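Local coordinates for haloalkane dehalogenase (Mycobacterium rhodesiae, PDB 4MJ3), which probably hydrolyses carbon–halogen bonds in haloalkanes, giving an alcohol and a halide ion, as a member of the alpha/beta hydrolase fold, at residues Y96-H101 and P226-A231; W104-I109 and P137-R142; I128-V133 and A233-F238. All blocks are in the same frame, centred on the assembly; numbering follows the deposited sequence.

Contact 1 (Y96-H101 and P226-A231)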
ATOM      1  N   TYR A  96      -2.956   5.114  15.748  1.00  9.77           N
ATOM      2  CA  TYR A  96      -2.645   4.244  14.624  1.00 10.65           C
ATOM      3  C   TYR A  96      -2.285   2.862  15.146  1.00 10.50           C
ATOM      4  O   TYR A  96      -1.330   2.692  15.941  1.00 12.04           O
ATOM      5  CB  TYR A  96      -1.492   4.792  13.795  1.00  9.83           C
ATOM      6  CG  TYR A  96      -1.741   6.150  13.195  1.00  8.88           C
ATOM      7  CD1 TYR A  96      -1.453   7.302  13.918  1.00  8.87           C
ATOM      8  CD2 TYR A  96      -2.270   6.287  11.930  1.00  8.91           C
ATOM      9  CE1 TYR A  96      -1.668   8.566  13.377  1.00  8.51           C
ATOM     10  CE2 TYR A  96      -2.476   7.547  11.364  1.00  8.67           C
ATOM     11  CZ  TYR A  96      -2.179   8.674  12.097  1.00  9.32           C
ATOM     12  OH  TYR A  96      -2.346   9.922  11.580  1.00 10.97           O
ATOM     13  N   THR A  97      -3.049   1.873  14.698  1.00 11.01           N
ATOM     14  CA  THR A  97      -2.780   0.461  14.993  1.00 10.14           C
ATOM     15  C   THR A  97      -3.047  -0.327  13.728  1.00  9.33           C
ATOM     16  O   THR A  97      -3.667   0.171  12.778  1.00  8.43           O
ATOM     17  CB  THR A  97      -3.693  -0.114  16.094  1.00 10.70           C
ATOM     18  OG1 THR A  97      -5.043  -0.171  15.623  1.00  9.19           O
ATOM     19  CG2 THR A  97      -3.628   0.698  17.394  1.00 12.72           C
ATOM     20  N   TYR A  98      -2.541  -1.554  13.690  1.00 10.10           N
ATOM     21  CA  TYR A  98      -2.741  -2.419  12.522  1.00  9.58           C
ATOM     22  C   TYR A  98      -4.248  -2.620  12.320  1.00 10.42           C
ATOM     23  O   TYR A  98      -4.783  -2.417  11.210  1.00 11.11           O
ATOM     24  CB  TYR A  98      -2.014  -3.731  12.752  1.00 10.47           C
ATOM     25  CG  TYR A  98      -1.604  -4.553  11.543  1.00 10.02           C
ATOM     26  CD1 TYR A  98      -2.439  -4.722  10.439  1.00 10.82           C
ATOM     27  CD2 TYR A  98      -0.356  -5.165  11.518  1.00 10.46           C
ATOM     28  CE1 TYR A  98      -2.048  -5.517   9.369  1.00 10.34           C
ATOM     29  CE2 TYR A  98       0.028  -5.956  10.457  1.00 11.04           C
ATOM     30  CZ  TYR A  98      -0.817  -6.127   9.390  1.00  9.40           C
ATOM     31  OH  TYR A  98      -0.404  -6.949   8.334  1.00 11.35           O
ATOM     32  N   GLN A  99      -4.949  -2.907  13.422  1.00 11.60           N
ATOM     33  CA  GLN A  99      -6.408  -3.093  13.394  1.00 10.92           C
ATOM     34  C   GLN A  99      -7.133  -1.866  12.850  1.00  9.56           C
ATOM     35  O   GLN A  99      -8.028  -2.000  12.013  1.00 11.32           O
ATOM     36  CB  GLN A  99      -6.959  -3.395  14.789  1.00 13.95           C
ATOM     37  CG  GLN A  99      -8.445  -3.724  14.819  1.00 15.02           C
ATOM     38  CD  GLN A  99      -8.759  -5.012  14.100  1.00 18.82           C
ATOM     39  OE1 GLN A  99      -8.295  -6.083  14.504  1.00 18.74           O
ATOM     40  NE2 GLN A  99      -9.501  -4.920  13.000  1.00 22.24           N
ATOM     41  N   ALA A 100      -6.723  -0.674  13.291  1.00  9.82           N
ATOM     42  CA  ALA A 100      -7.387   0.540  12.875  1.00  9.48           C
ATOM     43  C   ALA A 100      -7.230   0.753  11.369  1.00  9.28           C
ATOM     44  O   ALA A 100      -8.202   1.155  10.692  1.00  9.44           O
ATOM     45  CB  ALA A 100      -6.857   1.742  13.650  1.00 10.70           C
ATOM     46  N   HIS A 101      -6.025   0.512  10.848  1.00  9.09           N
ATOM     47  CA  HIS A 101      -5.775   0.693   9.412  1.00 10.07           C
ATOM     48  C   HIS A 101      -6.598  -0.281   8.576  1.00 10.29           C
ATOM     49  O   HIS A 101      -7.139   0.089   7.524  1.00  9.36           O
ATOM     50  CB  HIS A 101      -4.288   0.531   9.083  1.00 11.30           C
ATOM     51  CG  HIS A 101      -3.483   1.771   9.313  1.00  9.71           C
ATOM     52  ND1 HIS A 101      -3.667   2.922   8.583  1.00 11.45           N
ATOM     53  CD2 HIS A 101      -2.485   2.033  10.183  1.00 10.08           C
ATOM     54  CE1 HIS A 101      -2.795   3.832   8.973  1.00  9.90           C
ATOM     55  NE2 HIS A 101      -2.070   3.319   9.947  1.00 10.60           N
ATOM     56  N   PRO A 226      -2.705 -12.340  16.735  1.00 15.71           N
ATOM     57  CA  PRO A 226      -3.841 -13.267  16.579  1.00 16.10           C
ATOM     58  C   PRO A 226      -4.626 -13.070  15.264  1.00 15.76           C
ATOM     59  O   PRO A 226      -4.858 -14.036  14.527  1.00 17.09           O
ATOM     60  CB  PRO A 226      -4.710 -12.976  17.795  1.00 18.34           C
ATOM     61  CG  PRO A 226      -3.766 -12.391  18.800  1.00 19.05           C
ATOM     62  CD  PRO A 226      -2.788 -11.573  17.989  1.00 16.43           C
ATOM     63  N   ALA A 227      -4.958 -11.829  14.942  1.00 14.14           N
ATOM     64  CA  ALA A 227      -5.682 -11.559  13.680  1.00 13.57           C
ATOM     65  C   ALA A 227      -4.840 -11.906  12.441  1.00 13.05           C
ATOM     66  O   ALA A 227      -5.369 -12.422  11.467  1.00 14.23           O
ATOM     67  CB  ALA A 227      -6.118 -10.117  13.612  1.00 16.31           C
ATOM     68  N   ASN A 228      -3.533 -11.641  12.480  1.00 12.46           N
ATOM     69  CA  ASN A 228      -2.698 -11.915  11.301  1.00 13.29           C
ATOM     70  C   ASN A 228      -2.532 -13.410  11.086  1.00 12.24           C
ATOM     71  O   ASN A 228      -2.482 -13.864   9.944  1.00 13.04           O
ATOM     72  CB  ASN A 228      -1.352 -11.226  11.382  1.00 13.88           C
ATOM     73  CG  ASN A 228      -1.447  -9.739  11.111  1.00 14.29           C
ATOM     74  OD1 ASN A 228      -2.526  -9.161  11.086  1.00 13.52           O
ATOM     75  ND2 ASN A 228      -0.315  -9.123  10.897  1.00 16.23           N
ATOM     76  N   ARG A 229      -2.465 -14.182  12.174  1.00 14.51           N
ATOM     77  CA  ARG A 229      -2.390 -15.636  12.028  1.00 15.46           C
ATOM     78  C   ARG A 229      -3.643 -16.168  11.368  1.00 15.62           C
ATOM     79  O   ARG A 229      -3.574 -17.040  10.493  1.00 14.97           O
ATOM     80  CB  ARG A 229      -2.210 -16.330  13.371  1.00 17.16           C
ATOM     81  CG  ARG A 229      -0.813 -16.192  13.930  1.00 16.21           C
ATOM     82  CD  ARG A 229      -0.772 -16.762  15.330  1.00 20.60           C
ATOM     83  NE  ARG A 229       0.577 -16.778  15.882  1.00 18.01           N
ATOM     84  CZ  ARG A 229       0.830 -16.998  17.169  1.00 21.12           C
ATOM     85  NH1 ARG A 229      -0.165 -17.228  18.016  1.00 20.47           N
ATOM     86  NH2 ARG A 229       2.076 -16.983  17.610  1.00 21.63           N
ATOM     87  N   LYS A 230      -4.785 -15.634  11.762  1.00 14.41           N
ATOM     88  CA  LYS A 230      -6.046 -16.056  11.173  1.00 16.27           C
ATOM     89  C   LYS A 230      -6.130 -15.669   9.705  1.00 14.41           C
ATOM     90  O   LYS A 230      -6.538 -16.488   8.848  1.00 17.37           O
ATOM     91  CB  LYS A 230      -7.239 -15.473  11.930  1.00 15.49           C
ATOM     92  CG  LYS A 230      -7.426 -16.119  13.293  1.00 20.96           C
ATOM     93  N   ALA A 231      -5.741 -14.442   9.395  1.00 14.79           N
ATOM     94  CA  ALA A 231      -5.689 -13.996   7.983  1.00 13.77           C
ATOM     95  C   ALA A 231      -4.706 -14.803   7.130  1.00 13.44           C
ATOM     96  O   ALA A 231      -4.975 -15.105   5.962  1.00 14.41           O
ATOM     97  CB  ALA A 231      -5.367 -12.518   7.891  1.00 13.64           C
TER
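Asn228 brings its carboxamide up against the CE2 side of the Tyr98 ring, the phenol reaching out from the start of helix 98-112 and the amide coming the opposite way from helix 225-235. The two helices belong to the alpha/beta hydrolase fold, and their backbones stay well apart here: even the nearest CA atoms, those of Tyr98 and Asn228, are 9.6 Å from each other. The side chains therefore bridge the gap, and the area they bury is small, 112 Å² in all. Ring and amide planes stand 75° apart, so the amide presents itself steeply to the phenol instead of lying flat on it. Its nitrogen makes the closest approach, with Asn228 ND2 3.2 Å from Tyr98 CE2. The oxygen follows less closely over one ring face, Asn228 OD1 standing 3.9 Å above the Tyr98 plane and displaced toward the rim. Turning CG of Tyr98 away from its own backbone nitrogen (chi1 -156°) sends the ring across to the other helix.

The polar ends are satisfied by other parts of the chain. Tyr98 OH is bonded to Leu127 O, while the Asn228 amide uses both its ends, ND2 on Pro151 O and OD1 on Arg131 NH1; these bonds settle which end is nitrogen and which oxygen and would be expected to restrain the tilt of the amide. Trp124 packs edge-to-face with Tyr98, adding an aromatic neighbour to this buried site. Beside Tyr98 the chain enters its helix through Thr97, the N-cap residue. The Thr97 side chain takes up an amide of the first helical turn: Ala100 N donates to Thr97 OG1 over 2.9 Å, at an N-H...O angle of 155°.

Contact 2 (W104-I109 and P137-R142)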
ATOM      1  N   TRP A 104     -10.224   0.973   8.771  1.00 10.79           N
ATOM      2  CA  TRP A 104     -10.377   2.190   7.957  1.00 10.94           C
ATOM      3  C   TRP A 104     -10.351   1.877   6.466  1.00 11.09           C
ATOM      4  O   TRP A 104     -11.203   2.339   5.701  1.00 12.53           O
ATOM      5  CB  TRP A 104      -9.278   3.201   8.283  1.00 11.18           C
ATOM      6  CG  TRP A 104      -9.405   3.874   9.604  1.00 10.94           C
ATOM      7  CD1 TRP A 104     -10.550   4.258  10.227  1.00 13.07           C
ATOM      8  CD2 TRP A 104      -8.321   4.287  10.448  1.00  9.69           C
ATOM      9  NE1 TRP A 104     -10.244   4.901  11.413  1.00 14.00           N
ATOM     10  CE2 TRP A 104      -8.888   4.940  11.569  1.00 13.08           C
ATOM     11  CE3 TRP A 104      -6.930   4.211  10.344  1.00  9.69           C
ATOM     12  CZ2 TRP A 104      -8.104   5.482  12.594  1.00 10.57           C
ATOM     13  CZ3 TRP A 104      -6.151   4.757  11.352  1.00 10.63           C
ATOM     14  CH2 TRP A 104      -6.742   5.363  12.479  1.00 11.30           C
HETATM   15  N   MSE A 105      -9.411   1.045   6.040  1.00 12.52           N
HETATM   16  CA  MSE A 105      -9.324   0.691   4.622  1.00 10.88           C
HETATM   17  C   MSE A 105     -10.530  -0.102   4.147  1.00 10.38           C
HETATM   18  O   MSE A 105     -11.047   0.146   3.044  1.00 10.77           O
HETATM   19  CB  MSE A 105      -8.017  -0.056   4.347  1.00 11.11           C
HETATM   20  CG  MSE A 105      -7.849  -0.486   2.895  1.00 13.25           C
HETATM   21 SE   MSE A 105      -7.972   1.019   1.613  1.00 14.72          SE
HETATM   22  CE  MSE A 105      -6.314   1.956   2.030  1.00 15.17           C
ATOM     23  N   TRP A 106     -10.979  -1.066   4.950  1.00 11.12           N
ATOM     24  CA  TRP A 106     -12.169  -1.826   4.598  1.00 10.96           C
ATOM     25  C   TRP A 106     -13.366  -0.900   4.477  1.00 11.15           C
ATOM     26  O   TRP A 106     -14.116  -1.008   3.519  1.00 11.95           O
ATOM     27  CB  TRP A 106     -12.465  -2.948   5.594  1.00 11.93           C
ATOM     28  CG  TRP A 106     -13.601  -3.775   5.164  1.00 12.79           C
ATOM     29  CD1 TRP A 106     -14.791  -3.913   5.801  1.00 14.22           C
ATOM     30  CD2 TRP A 106     -13.692  -4.572   3.967  1.00 14.66           C
ATOM     31  NE1 TRP A 106     -15.603  -4.757   5.096  1.00 15.91           N
ATOM     32  CE2 TRP A 106     -14.962  -5.177   3.969  1.00 15.17           C
ATOM     33  CE3 TRP A 106     -12.823  -4.846   2.915  1.00 14.82           C
ATOM     34  CZ2 TRP A 106     -15.385  -6.030   2.955  1.00 17.78           C
ATOM     35  CZ3 TRP A 106     -13.245  -5.704   1.905  1.00 15.68           C
ATOM     36  CH2 TRP A 106     -14.501  -6.275   1.926  1.00 18.15           C
ATOM     37  N   ALA A 107     -13.519   0.026   5.426  1.00 11.53           N
ATOM     38  CA  ALA A 107     -14.622   0.979   5.365  1.00 10.54           C
ATOM     39  C   ALA A 107     -14.586   1.831   4.091  1.00 10.37           C
ATOM     40  O   ALA A 107     -15.627   2.074   3.490  1.00 12.01           O
ATOM     41  CB  ALA A 107     -14.631   1.856   6.587  1.00 11.50           C
ATOM     42  N   ALA A 108     -13.393   2.249   3.677  1.00  9.92           N
ATOM     43  CA  ALA A 108     -13.220   2.987   2.427  1.00 10.10           C
ATOM     44  C   ALA A 108     -13.634   2.179   1.201  1.00 11.61           C
ATOM     45  O   ALA A 108     -14.414   2.645   0.356  1.00 14.67           O
ATOM     46  CB  ALA A 108     -11.790   3.449   2.273  1.00  9.57           C
ATOM     47  N   ILE A 109     -13.154   0.943   1.126  1.00 13.01           N
ATOM     48  CA  ILE A 109     -13.518   0.040   0.036  1.00 12.64           C
ATOM     49  C   ILE A 109     -15.055  -0.132  -0.039  1.00 13.52           C
ATOM     50  O   ILE A 109     -15.661  -0.083  -1.116  1.00 13.17           O
ATOM     51  CB  ILE A 109     -12.804  -1.323   0.205  1.00 12.71           C
ATOM     52  CG1 ILE A 109     -11.310  -1.141  -0.029  1.00 13.63           C
ATOM     53  CG2 ILE A 109     -13.363  -2.394  -0.741  1.00 13.21           C
ATOM     54  CD1 ILE A 109     -10.457  -2.323   0.399  1.00 14.86           C
ATOM     55  N   PRO A 137     -12.245 -12.746   1.546  1.00 15.75           N
ATOM     56  CA  PRO A 137     -11.762 -13.287   0.265  1.00 16.93           C
ATOM     57  C   PRO A 137     -12.740 -13.143  -0.909  1.00 18.19           C
ATOM     58  O   PRO A 137     -12.304 -12.998  -2.034  1.00 16.08           O
ATOM     59  CB  PRO A 137     -11.489 -14.760   0.589  1.00 17.03           C
ATOM     60  CG  PRO A 137     -12.302 -15.053   1.797  1.00 17.90           C
ATOM     61  CD  PRO A 137     -12.290 -13.780   2.591  1.00 18.63           C
ATOM     62  N   ASP A 138     -14.047 -13.145  -0.633  1.00 20.57           N
ATOM     63  CA  ASP A 138     -15.053 -13.002  -1.679  1.00 23.26           C
ATOM     64  C   ASP A 138     -14.994 -11.651  -2.396  1.00 20.64           C
ATOM     65  O   ASP A 138     -15.502 -11.543  -3.500  1.00 19.97           O
ATOM     66  CB  ASP A 138     -16.472 -13.204  -1.132  1.00 28.10           C
ATOM     67  CG  ASP A 138     -16.740 -14.631  -0.699  1.00 38.68           C
ATOM     68  OD1 ASP A 138     -15.939 -15.539  -1.013  1.00 39.92           O
ATOM     69  OD2 ASP A 138     -17.776 -14.849  -0.042  1.00 58.26           O
ATOM     70  N   ARG A 139     -14.396 -10.637  -1.777  1.00 18.23           N
ATOM     71  CA  ARG A 139     -14.289  -9.310  -2.400  1.00 19.00           C
ATOM     72  C   ARG A 139     -13.210  -9.244  -3.486  1.00 17.99           C
ATOM     73  O   ARG A 139     -13.248  -8.349  -4.343  1.00 18.89           O
ATOM     74  CB  ARG A 139     -14.011  -8.253  -1.332  1.00 19.65           C
ATOM     75  CG  ARG A 139     -13.898  -6.805  -1.837  1.00 19.29           C
ATOM     76  CD  ARG A 139     -15.170  -6.359  -2.522  1.00 22.85           C
ATOM     77  NE  ARG A 139     -16.308  -6.652  -1.660  1.00 21.70           N
ATOM     78  CZ  ARG A 139     -16.875  -5.793  -0.821  1.00 22.70           C
ATOM     79  NH1 ARG A 139     -16.484  -4.529  -0.750  1.00 23.69           N
ATOM     80  NH2 ARG A 139     -17.871  -6.209  -0.043  1.00 25.85           N
ATOM     81  N   PHE A 140     -12.243 -10.168  -3.440  1.00 17.75           N
ATOM     82  CA  PHE A 140     -11.052 -10.102  -4.299  1.00 16.97           C
ATOM     83  C   PHE A 140     -11.044 -11.176  -5.377  1.00 17.49           C
ATOM     84  O   PHE A 140     -11.012 -12.367  -5.076  1.00 19.96           O
ATOM     85  CB  PHE A 140      -9.793 -10.181  -3.434  1.00 16.56           C
ATOM     86  CG  PHE A 140      -9.698  -9.055  -2.450  1.00 17.36           C
ATOM     87  CD1 PHE A 140      -9.156  -7.832  -2.823  1.00 17.44           C
ATOM     88  CD2 PHE A 140     -10.237  -9.182  -1.175  1.00 16.37           C
ATOM     89  CE1 PHE A 140      -9.104  -6.778  -1.931  1.00 16.30           C
ATOM     90  CE2 PHE A 140     -10.192  -8.134  -0.276  1.00 16.19           C
ATOM     91  CZ  PHE A 140      -9.630  -6.924  -0.652  1.00 17.15           C
ATOM     92  N   ALA A 141     -11.105 -10.742  -6.638  1.00 17.49           N
ATOM     93  CA  ALA A 141     -11.038 -11.655  -7.762  1.00 15.96           C
ATOM     94  C   ALA A 141      -9.609 -12.172  -7.974  1.00 17.00           C
ATOM     95  O   ALA A 141      -9.423 -13.337  -8.366  1.00 16.77           O
ATOM     96  CB  ALA A 141     -11.535 -10.970  -9.030  1.00 16.81           C
ATOM     97  N   ARG A 142      -8.626 -11.291  -7.775  1.00 13.49           N
ATOM     98  CA  ARG A 142      -7.204 -11.611  -8.014  1.00 13.11           C
ATOM     99  C   ARG A 142      -6.339 -10.756  -7.097  1.00 14.12           C
ATOM    100  O   ARG A 142      -6.791  -9.713  -6.609  1.00 14.43           O
ATOM    101  CB  ARG A 142      -6.788 -11.313  -9.440  1.00 14.41           C
ATOM    102  CG  ARG A 142      -7.754 -11.772 -10.523  1.00 15.26           C
ATOM    103  CD  ARG A 142      -7.237 -11.385 -11.874  1.00 16.49           C
ATOM    104  NE  ARG A 142      -8.225 -11.587 -12.922  1.00 17.67           N
ATOM    105  CZ  ARG A 142      -9.187 -10.719 -13.252  1.00 18.80           C
ATOM    106  NH1 ARG A 142      -9.354  -9.554 -12.611  1.00 17.85           N
ATOM    107  NH2 ARG A 142     -10.033 -11.041 -14.216  1.00 18.95           N
TER
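Arg139 turns a face of its guanidinium to the CH2 corner of Trp106, and the folding of the arginine chain decides how they meet. After an extended first step (chi1 -179°) the chain bends at both chi2 and chi3, which curls the group back to that corner. Trp106 CH2 then sits 3.6 Å above the Arg139 guanidinium plane, over its centre. With the two planes 37° apart, a corner of the ring meets the guanidinium and no flat stack forms. Nearer the backbone, Arg139 CB lies in the indole plane at the ring edge, 3.8 Å from Trp106 CH2. Ile109 runs antiparallel to the arginine side chain, its CG2 branch 3.8 Å from Arg139 NH1. Phe140 is a looser neighbour: its CE2 is 4.5 Å from Trp106 CZ3.

The pairing fastens helix 98-112 of the alpha/beta hydrolase fold to the 3-10 turn that leads into strand 140-145. His136 stacks on Trp106, and Glu110 forms a salt bridge with Arg139 NH1. Carbon of Trp106 thus covers one face of a guanidinium whose charge is answered from helix 98-112, which would be expected to restrain its rotation and partly offset the cost of its partial desolvation.

Contact 3 (I128-V133 and A233-F238)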
ATOM      1  N   ILE A 128      -1.744  -4.495   4.980  1.00  9.54           N
ATOM      2  CA  ILE A 128      -3.173  -4.226   5.170  1.00 11.78           C
ATOM      3  C   ILE A 128      -4.011  -4.989   4.152  1.00 10.22           C
ATOM      4  O   ILE A 128      -4.931  -5.720   4.524  1.00 11.55           O
ATOM      5  CB  ILE A 128      -3.456  -2.713   5.096  1.00 12.18           C
ATOM      6  CG1 ILE A 128      -2.802  -2.013   6.285  1.00 15.44           C
ATOM      7  CG2 ILE A 128      -4.949  -2.448   5.081  1.00 14.17           C
ATOM      8  CD1 ILE A 128      -2.516  -0.557   6.057  1.00 17.94           C
ATOM      9  N   GLY A 129      -3.656  -4.863   2.882  1.00 11.24           N
ATOM     10  CA  GLY A 129      -4.417  -5.485   1.804  1.00 11.34           C
ATOM     11  C   GLY A 129      -4.492  -7.002   1.867  1.00 10.44           C
ATOM     12  O   GLY A 129      -5.575  -7.578   1.681  1.00 12.90           O
ATOM     13  N   LEU A 130      -3.370  -7.670   2.148  1.00 10.94           N
ATOM     14  CA  LEU A 130      -3.371  -9.130   2.232  1.00 13.29           C
ATOM     15  C   LEU A 130      -4.177  -9.618   3.444  1.00 11.75           C
ATOM     16  O   LEU A 130      -4.834 -10.668   3.390  1.00 12.60           O
ATOM     17  CB  LEU A 130      -1.949  -9.688   2.271  1.00 12.94           C
ATOM     18  CG  LEU A 130      -1.102  -9.468   1.018  1.00 12.87           C
ATOM     19  CD1 LEU A 130       0.343  -9.849   1.300  1.00 13.40           C
ATOM     20  CD2 LEU A 130      -1.647 -10.257  -0.155  1.00 15.74           C
ATOM     21  N   ARG A 131      -4.164  -8.861   4.536  1.00 13.18           N
ATOM     22  CA  ARG A 131      -5.032  -9.168   5.654  1.00 12.74           C
ATOM     23  C   ARG A 131      -6.504  -9.052   5.246  1.00 13.25           C
ATOM     24  O   ARG A 131      -7.319  -9.900   5.628  1.00 14.18           O
ATOM     25  CB  ARG A 131      -4.720  -8.277   6.845  1.00 13.20           C
ATOM     26  CG  ARG A 131      -5.659  -8.518   8.005  1.00 14.19           C
ATOM     27  CD  ARG A 131      -4.998  -8.264   9.343  1.00 14.63           C
ATOM     28  NE  ARG A 131      -6.008  -7.937  10.338  1.00 13.84           N
ATOM     29  CZ  ARG A 131      -5.768  -7.403  11.526  1.00 15.16           C
ATOM     30  NH1 ARG A 131      -4.530  -7.153  11.926  1.00 13.59           N
ATOM     31  NH2 ARG A 131      -6.795  -7.112  12.317  1.00 16.50           N
ATOM     32  N   LEU A 132      -6.840  -8.032   4.463  1.00 12.36           N
ATOM     33  CA  LEU A 132      -8.197  -7.873   3.969  1.00 13.04           C
ATOM     34  C   LEU A 132      -8.597  -9.020   3.032  1.00 12.55           C
ATOM     35  O   LEU A 132      -9.751  -9.456   3.052  1.00 13.45           O
ATOM     36  CB  LEU A 132      -8.404  -6.519   3.304  1.00 14.27           C
ATOM     37  CG  LEU A 132      -8.385  -5.332   4.283  1.00 16.57           C
ATOM     38  CD1 LEU A 132      -8.421  -4.037   3.502  1.00 18.73           C
ATOM     39  CD2 LEU A 132      -9.552  -5.426   5.255  1.00 19.82           C
ATOM     40  N   VAL A 133      -7.657  -9.537   2.259  1.00 12.59           N
ATOM     41  CA  VAL A 133      -7.945 -10.687   1.389  1.00 13.88           C
ATOM     42  C   VAL A 133      -8.296 -11.877   2.286  1.00 14.96           C
ATOM     43  O   VAL A 133      -9.246 -12.605   2.023  1.00 14.71           O
ATOM     44  CB  VAL A 133      -6.771 -11.006   0.434  1.00 13.27           C
ATOM     45  CG1 VAL A 133      -7.026 -12.284  -0.359  1.00 13.53           C
ATOM     46  CG2 VAL A 133      -6.540  -9.856  -0.544  1.00 14.94           C
ATOM     47  N   ALA A 233      -3.807 -17.933   7.674  1.00 16.79           N
ATOM     48  CA  ALA A 233      -4.451 -19.231   7.461  1.00 16.25           C
ATOM     49  C   ALA A 233      -5.469 -19.126   6.321  1.00 16.12           C
ATOM     50  O   ALA A 233      -5.522 -19.995   5.440  1.00 18.19           O
ATOM     51  CB  ALA A 233      -5.125 -19.723   8.737  1.00 17.40           C
ATOM     52  N   ALA A 234      -6.256 -18.053   6.314  1.00 14.77           N
ATOM     53  CA  ALA A 234      -7.224 -17.835   5.231  1.00 17.16           C
ATOM     54  C   ALA A 234      -6.561 -17.629   3.869  1.00 16.85           C
ATOM     55  O   ALA A 234      -7.038 -18.155   2.853  1.00 17.51           O
ATOM     56  CB  ALA A 234      -8.153 -16.673   5.555  1.00 17.30           C
ATOM     57  N   LEU A 235      -5.453 -16.892   3.825  1.00 15.76           N
ATOM     58  CA  LEU A 235      -4.685 -16.759   2.583  1.00 17.78           C
ATOM     59  C   LEU A 235      -4.166 -18.085   2.069  1.00 17.14           C
ATOM     60  O   LEU A 235      -4.032 -18.279   0.856  1.00 18.31           O
ATOM     61  CB  LEU A 235      -3.477 -15.833   2.771  1.00 20.01           C
ATOM     62  CG  LEU A 235      -3.608 -14.356   2.500  1.00 29.07           C
ATOM     63  CD1 LEU A 235      -2.204 -13.759   2.597  1.00 28.34           C
ATOM     64  CD2 LEU A 235      -4.195 -14.094   1.126  1.00 26.17           C
ATOM     65  N   GLY A 236      -3.870 -19.010   2.982  1.00 16.36           N
ATOM     66  CA  GLY A 236      -3.457 -20.356   2.609  1.00 17.15           C
ATOM     67  C   GLY A 236      -4.558 -21.216   2.014  1.00 19.40           C
ATOM     68  O   GLY A 236      -4.290 -22.335   1.572  1.00 19.61           O
ATOM     69  N   ARG A 237      -5.794 -20.705   2.019  1.00 21.04           N
ATOM     70  CA  ARG A 237      -6.924 -21.343   1.354  1.00 22.79           C
ATOM     71  C   ARG A 237      -7.418 -20.536   0.148  1.00 19.16           C
ATOM     72  O   ARG A 237      -8.425 -20.887  -0.446  1.00 19.89           O
ATOM     73  CB  ARG A 237      -8.080 -21.520   2.342  1.00 24.54           C
ATOM     74  CG  ARG A 237      -7.710 -22.324   3.577  1.00 28.39           C
ATOM     75  CD  ARG A 237      -8.931 -22.618   4.452  1.00 29.77           C
ATOM     76  NE  ARG A 237      -9.409 -21.421   5.144  1.00 30.29           N
ATOM     77  CZ  ARG A 237      -8.991 -20.994   6.341  1.00 33.84           C
ATOM     78  NH1 ARG A 237      -8.075 -21.667   7.040  1.00 33.60           N
ATOM     79  NH2 ARG A 237      -9.506 -19.885   6.851  1.00 29.73           N
ATOM     80  N   PHE A 238      -6.720 -19.452  -0.200  1.00 17.96           N
ATOM     81  CA  PHE A 238      -7.135 -18.569  -1.296  1.00 16.42           C
ATOM     82  C   PHE A 238      -6.723 -19.211  -2.615  1.00 18.47           C
ATOM     83  O   PHE A 238      -5.534 -19.261  -2.949  1.00 17.68           O
ATOM     84  CB  PHE A 238      -6.513 -17.178  -1.125  1.00 17.04           C
ATOM     85  CG  PHE A 238      -7.027 -16.138  -2.098  1.00 15.19           C
ATOM     86  CD1 PHE A 238      -8.204 -15.461  -1.842  1.00 16.00           C
ATOM     87  CD2 PHE A 238      -6.291 -15.792  -3.207  1.00 15.44           C
ATOM     88  CE1 PHE A 238      -8.671 -14.488  -2.715  1.00 14.99           C
ATOM     89  CE2 PHE A 238      -6.762 -14.841  -4.107  1.00 14.25           C
ATOM     90  CZ  PHE A 238      -7.946 -14.180  -3.853  1.00 13.71           C
TER
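Val133 CG1 fits between two side chains of the opposite segment, Leu235 and Phe238, and this is where the packing is tight. The methyl stands over one face of the Phe238 ring, displaced toward the rim, in a CH-pi contact 3.9 Å from the centroid and 24° off the ring normal; its nearest ring atom is Phe238 CE1. From the other partner, Leu235 CD2 comes to 3.7 Å of Val133 CG1, the two side chains crossing at about a right angle. Val133 points CG1 opposite to its backbone N (chi1 174°), which carries that single branch to both partners. The backbones are correspondingly close, 7.0 Å between the CA atoms of Val133 and Leu235.

One turn back along helix 124-135 the fit relaxes: Leu130 CB is 4.1 Å from Leu235 CD1, and Leu235 CG also lies near Leu130 O. Arg237 stays on the exposed outer side, its guanidinium folded back with one face over Ala233 O, toward the rim of the group. A type I beta turn from Leu235 to Phe238, closed by Phe238 N bonding to Leu235 O over 3.1 Å, brings the phenylalanine back toward Val133. Val143 of strand 140-145 backs Leu130, Val133 and Phe238, joining the helix, the turn and the central sheet of the alpha/beta hydrolase fold. Across this seam the contact is made by hydrocarbon and an aromatic face, so cohesion should rest on burial and shape, with hydrogen bonding left to the backbone of each segment.

In the fold
Contacts 1 and 3 join helix 225-235 to helices 98-112 and 124-135 of the alpha/beta hydrolase core, while contact 2 joins helix 98-112 to the turn entering strand 140-145. Contact 3 lies about 11 Å, centre to centre, from each of the others; contacts 1 and 2 are about 15 Å apart, at the start and the later half of helix 98-112. Arg131 connects contacts 1 and 3: its NH1 probably hydrogen-bonds Asn228 OD1 at 3.0 Å and packs 3.5 Å from Tyr98 CD1. Contacts 2 and 3 meet where Phe140 CE2 approaches Leu132 O at 3.6 Å. Helix 124-135 probably follows the nucleophile elbow, as in relatives, so contact 3 packs on that helix.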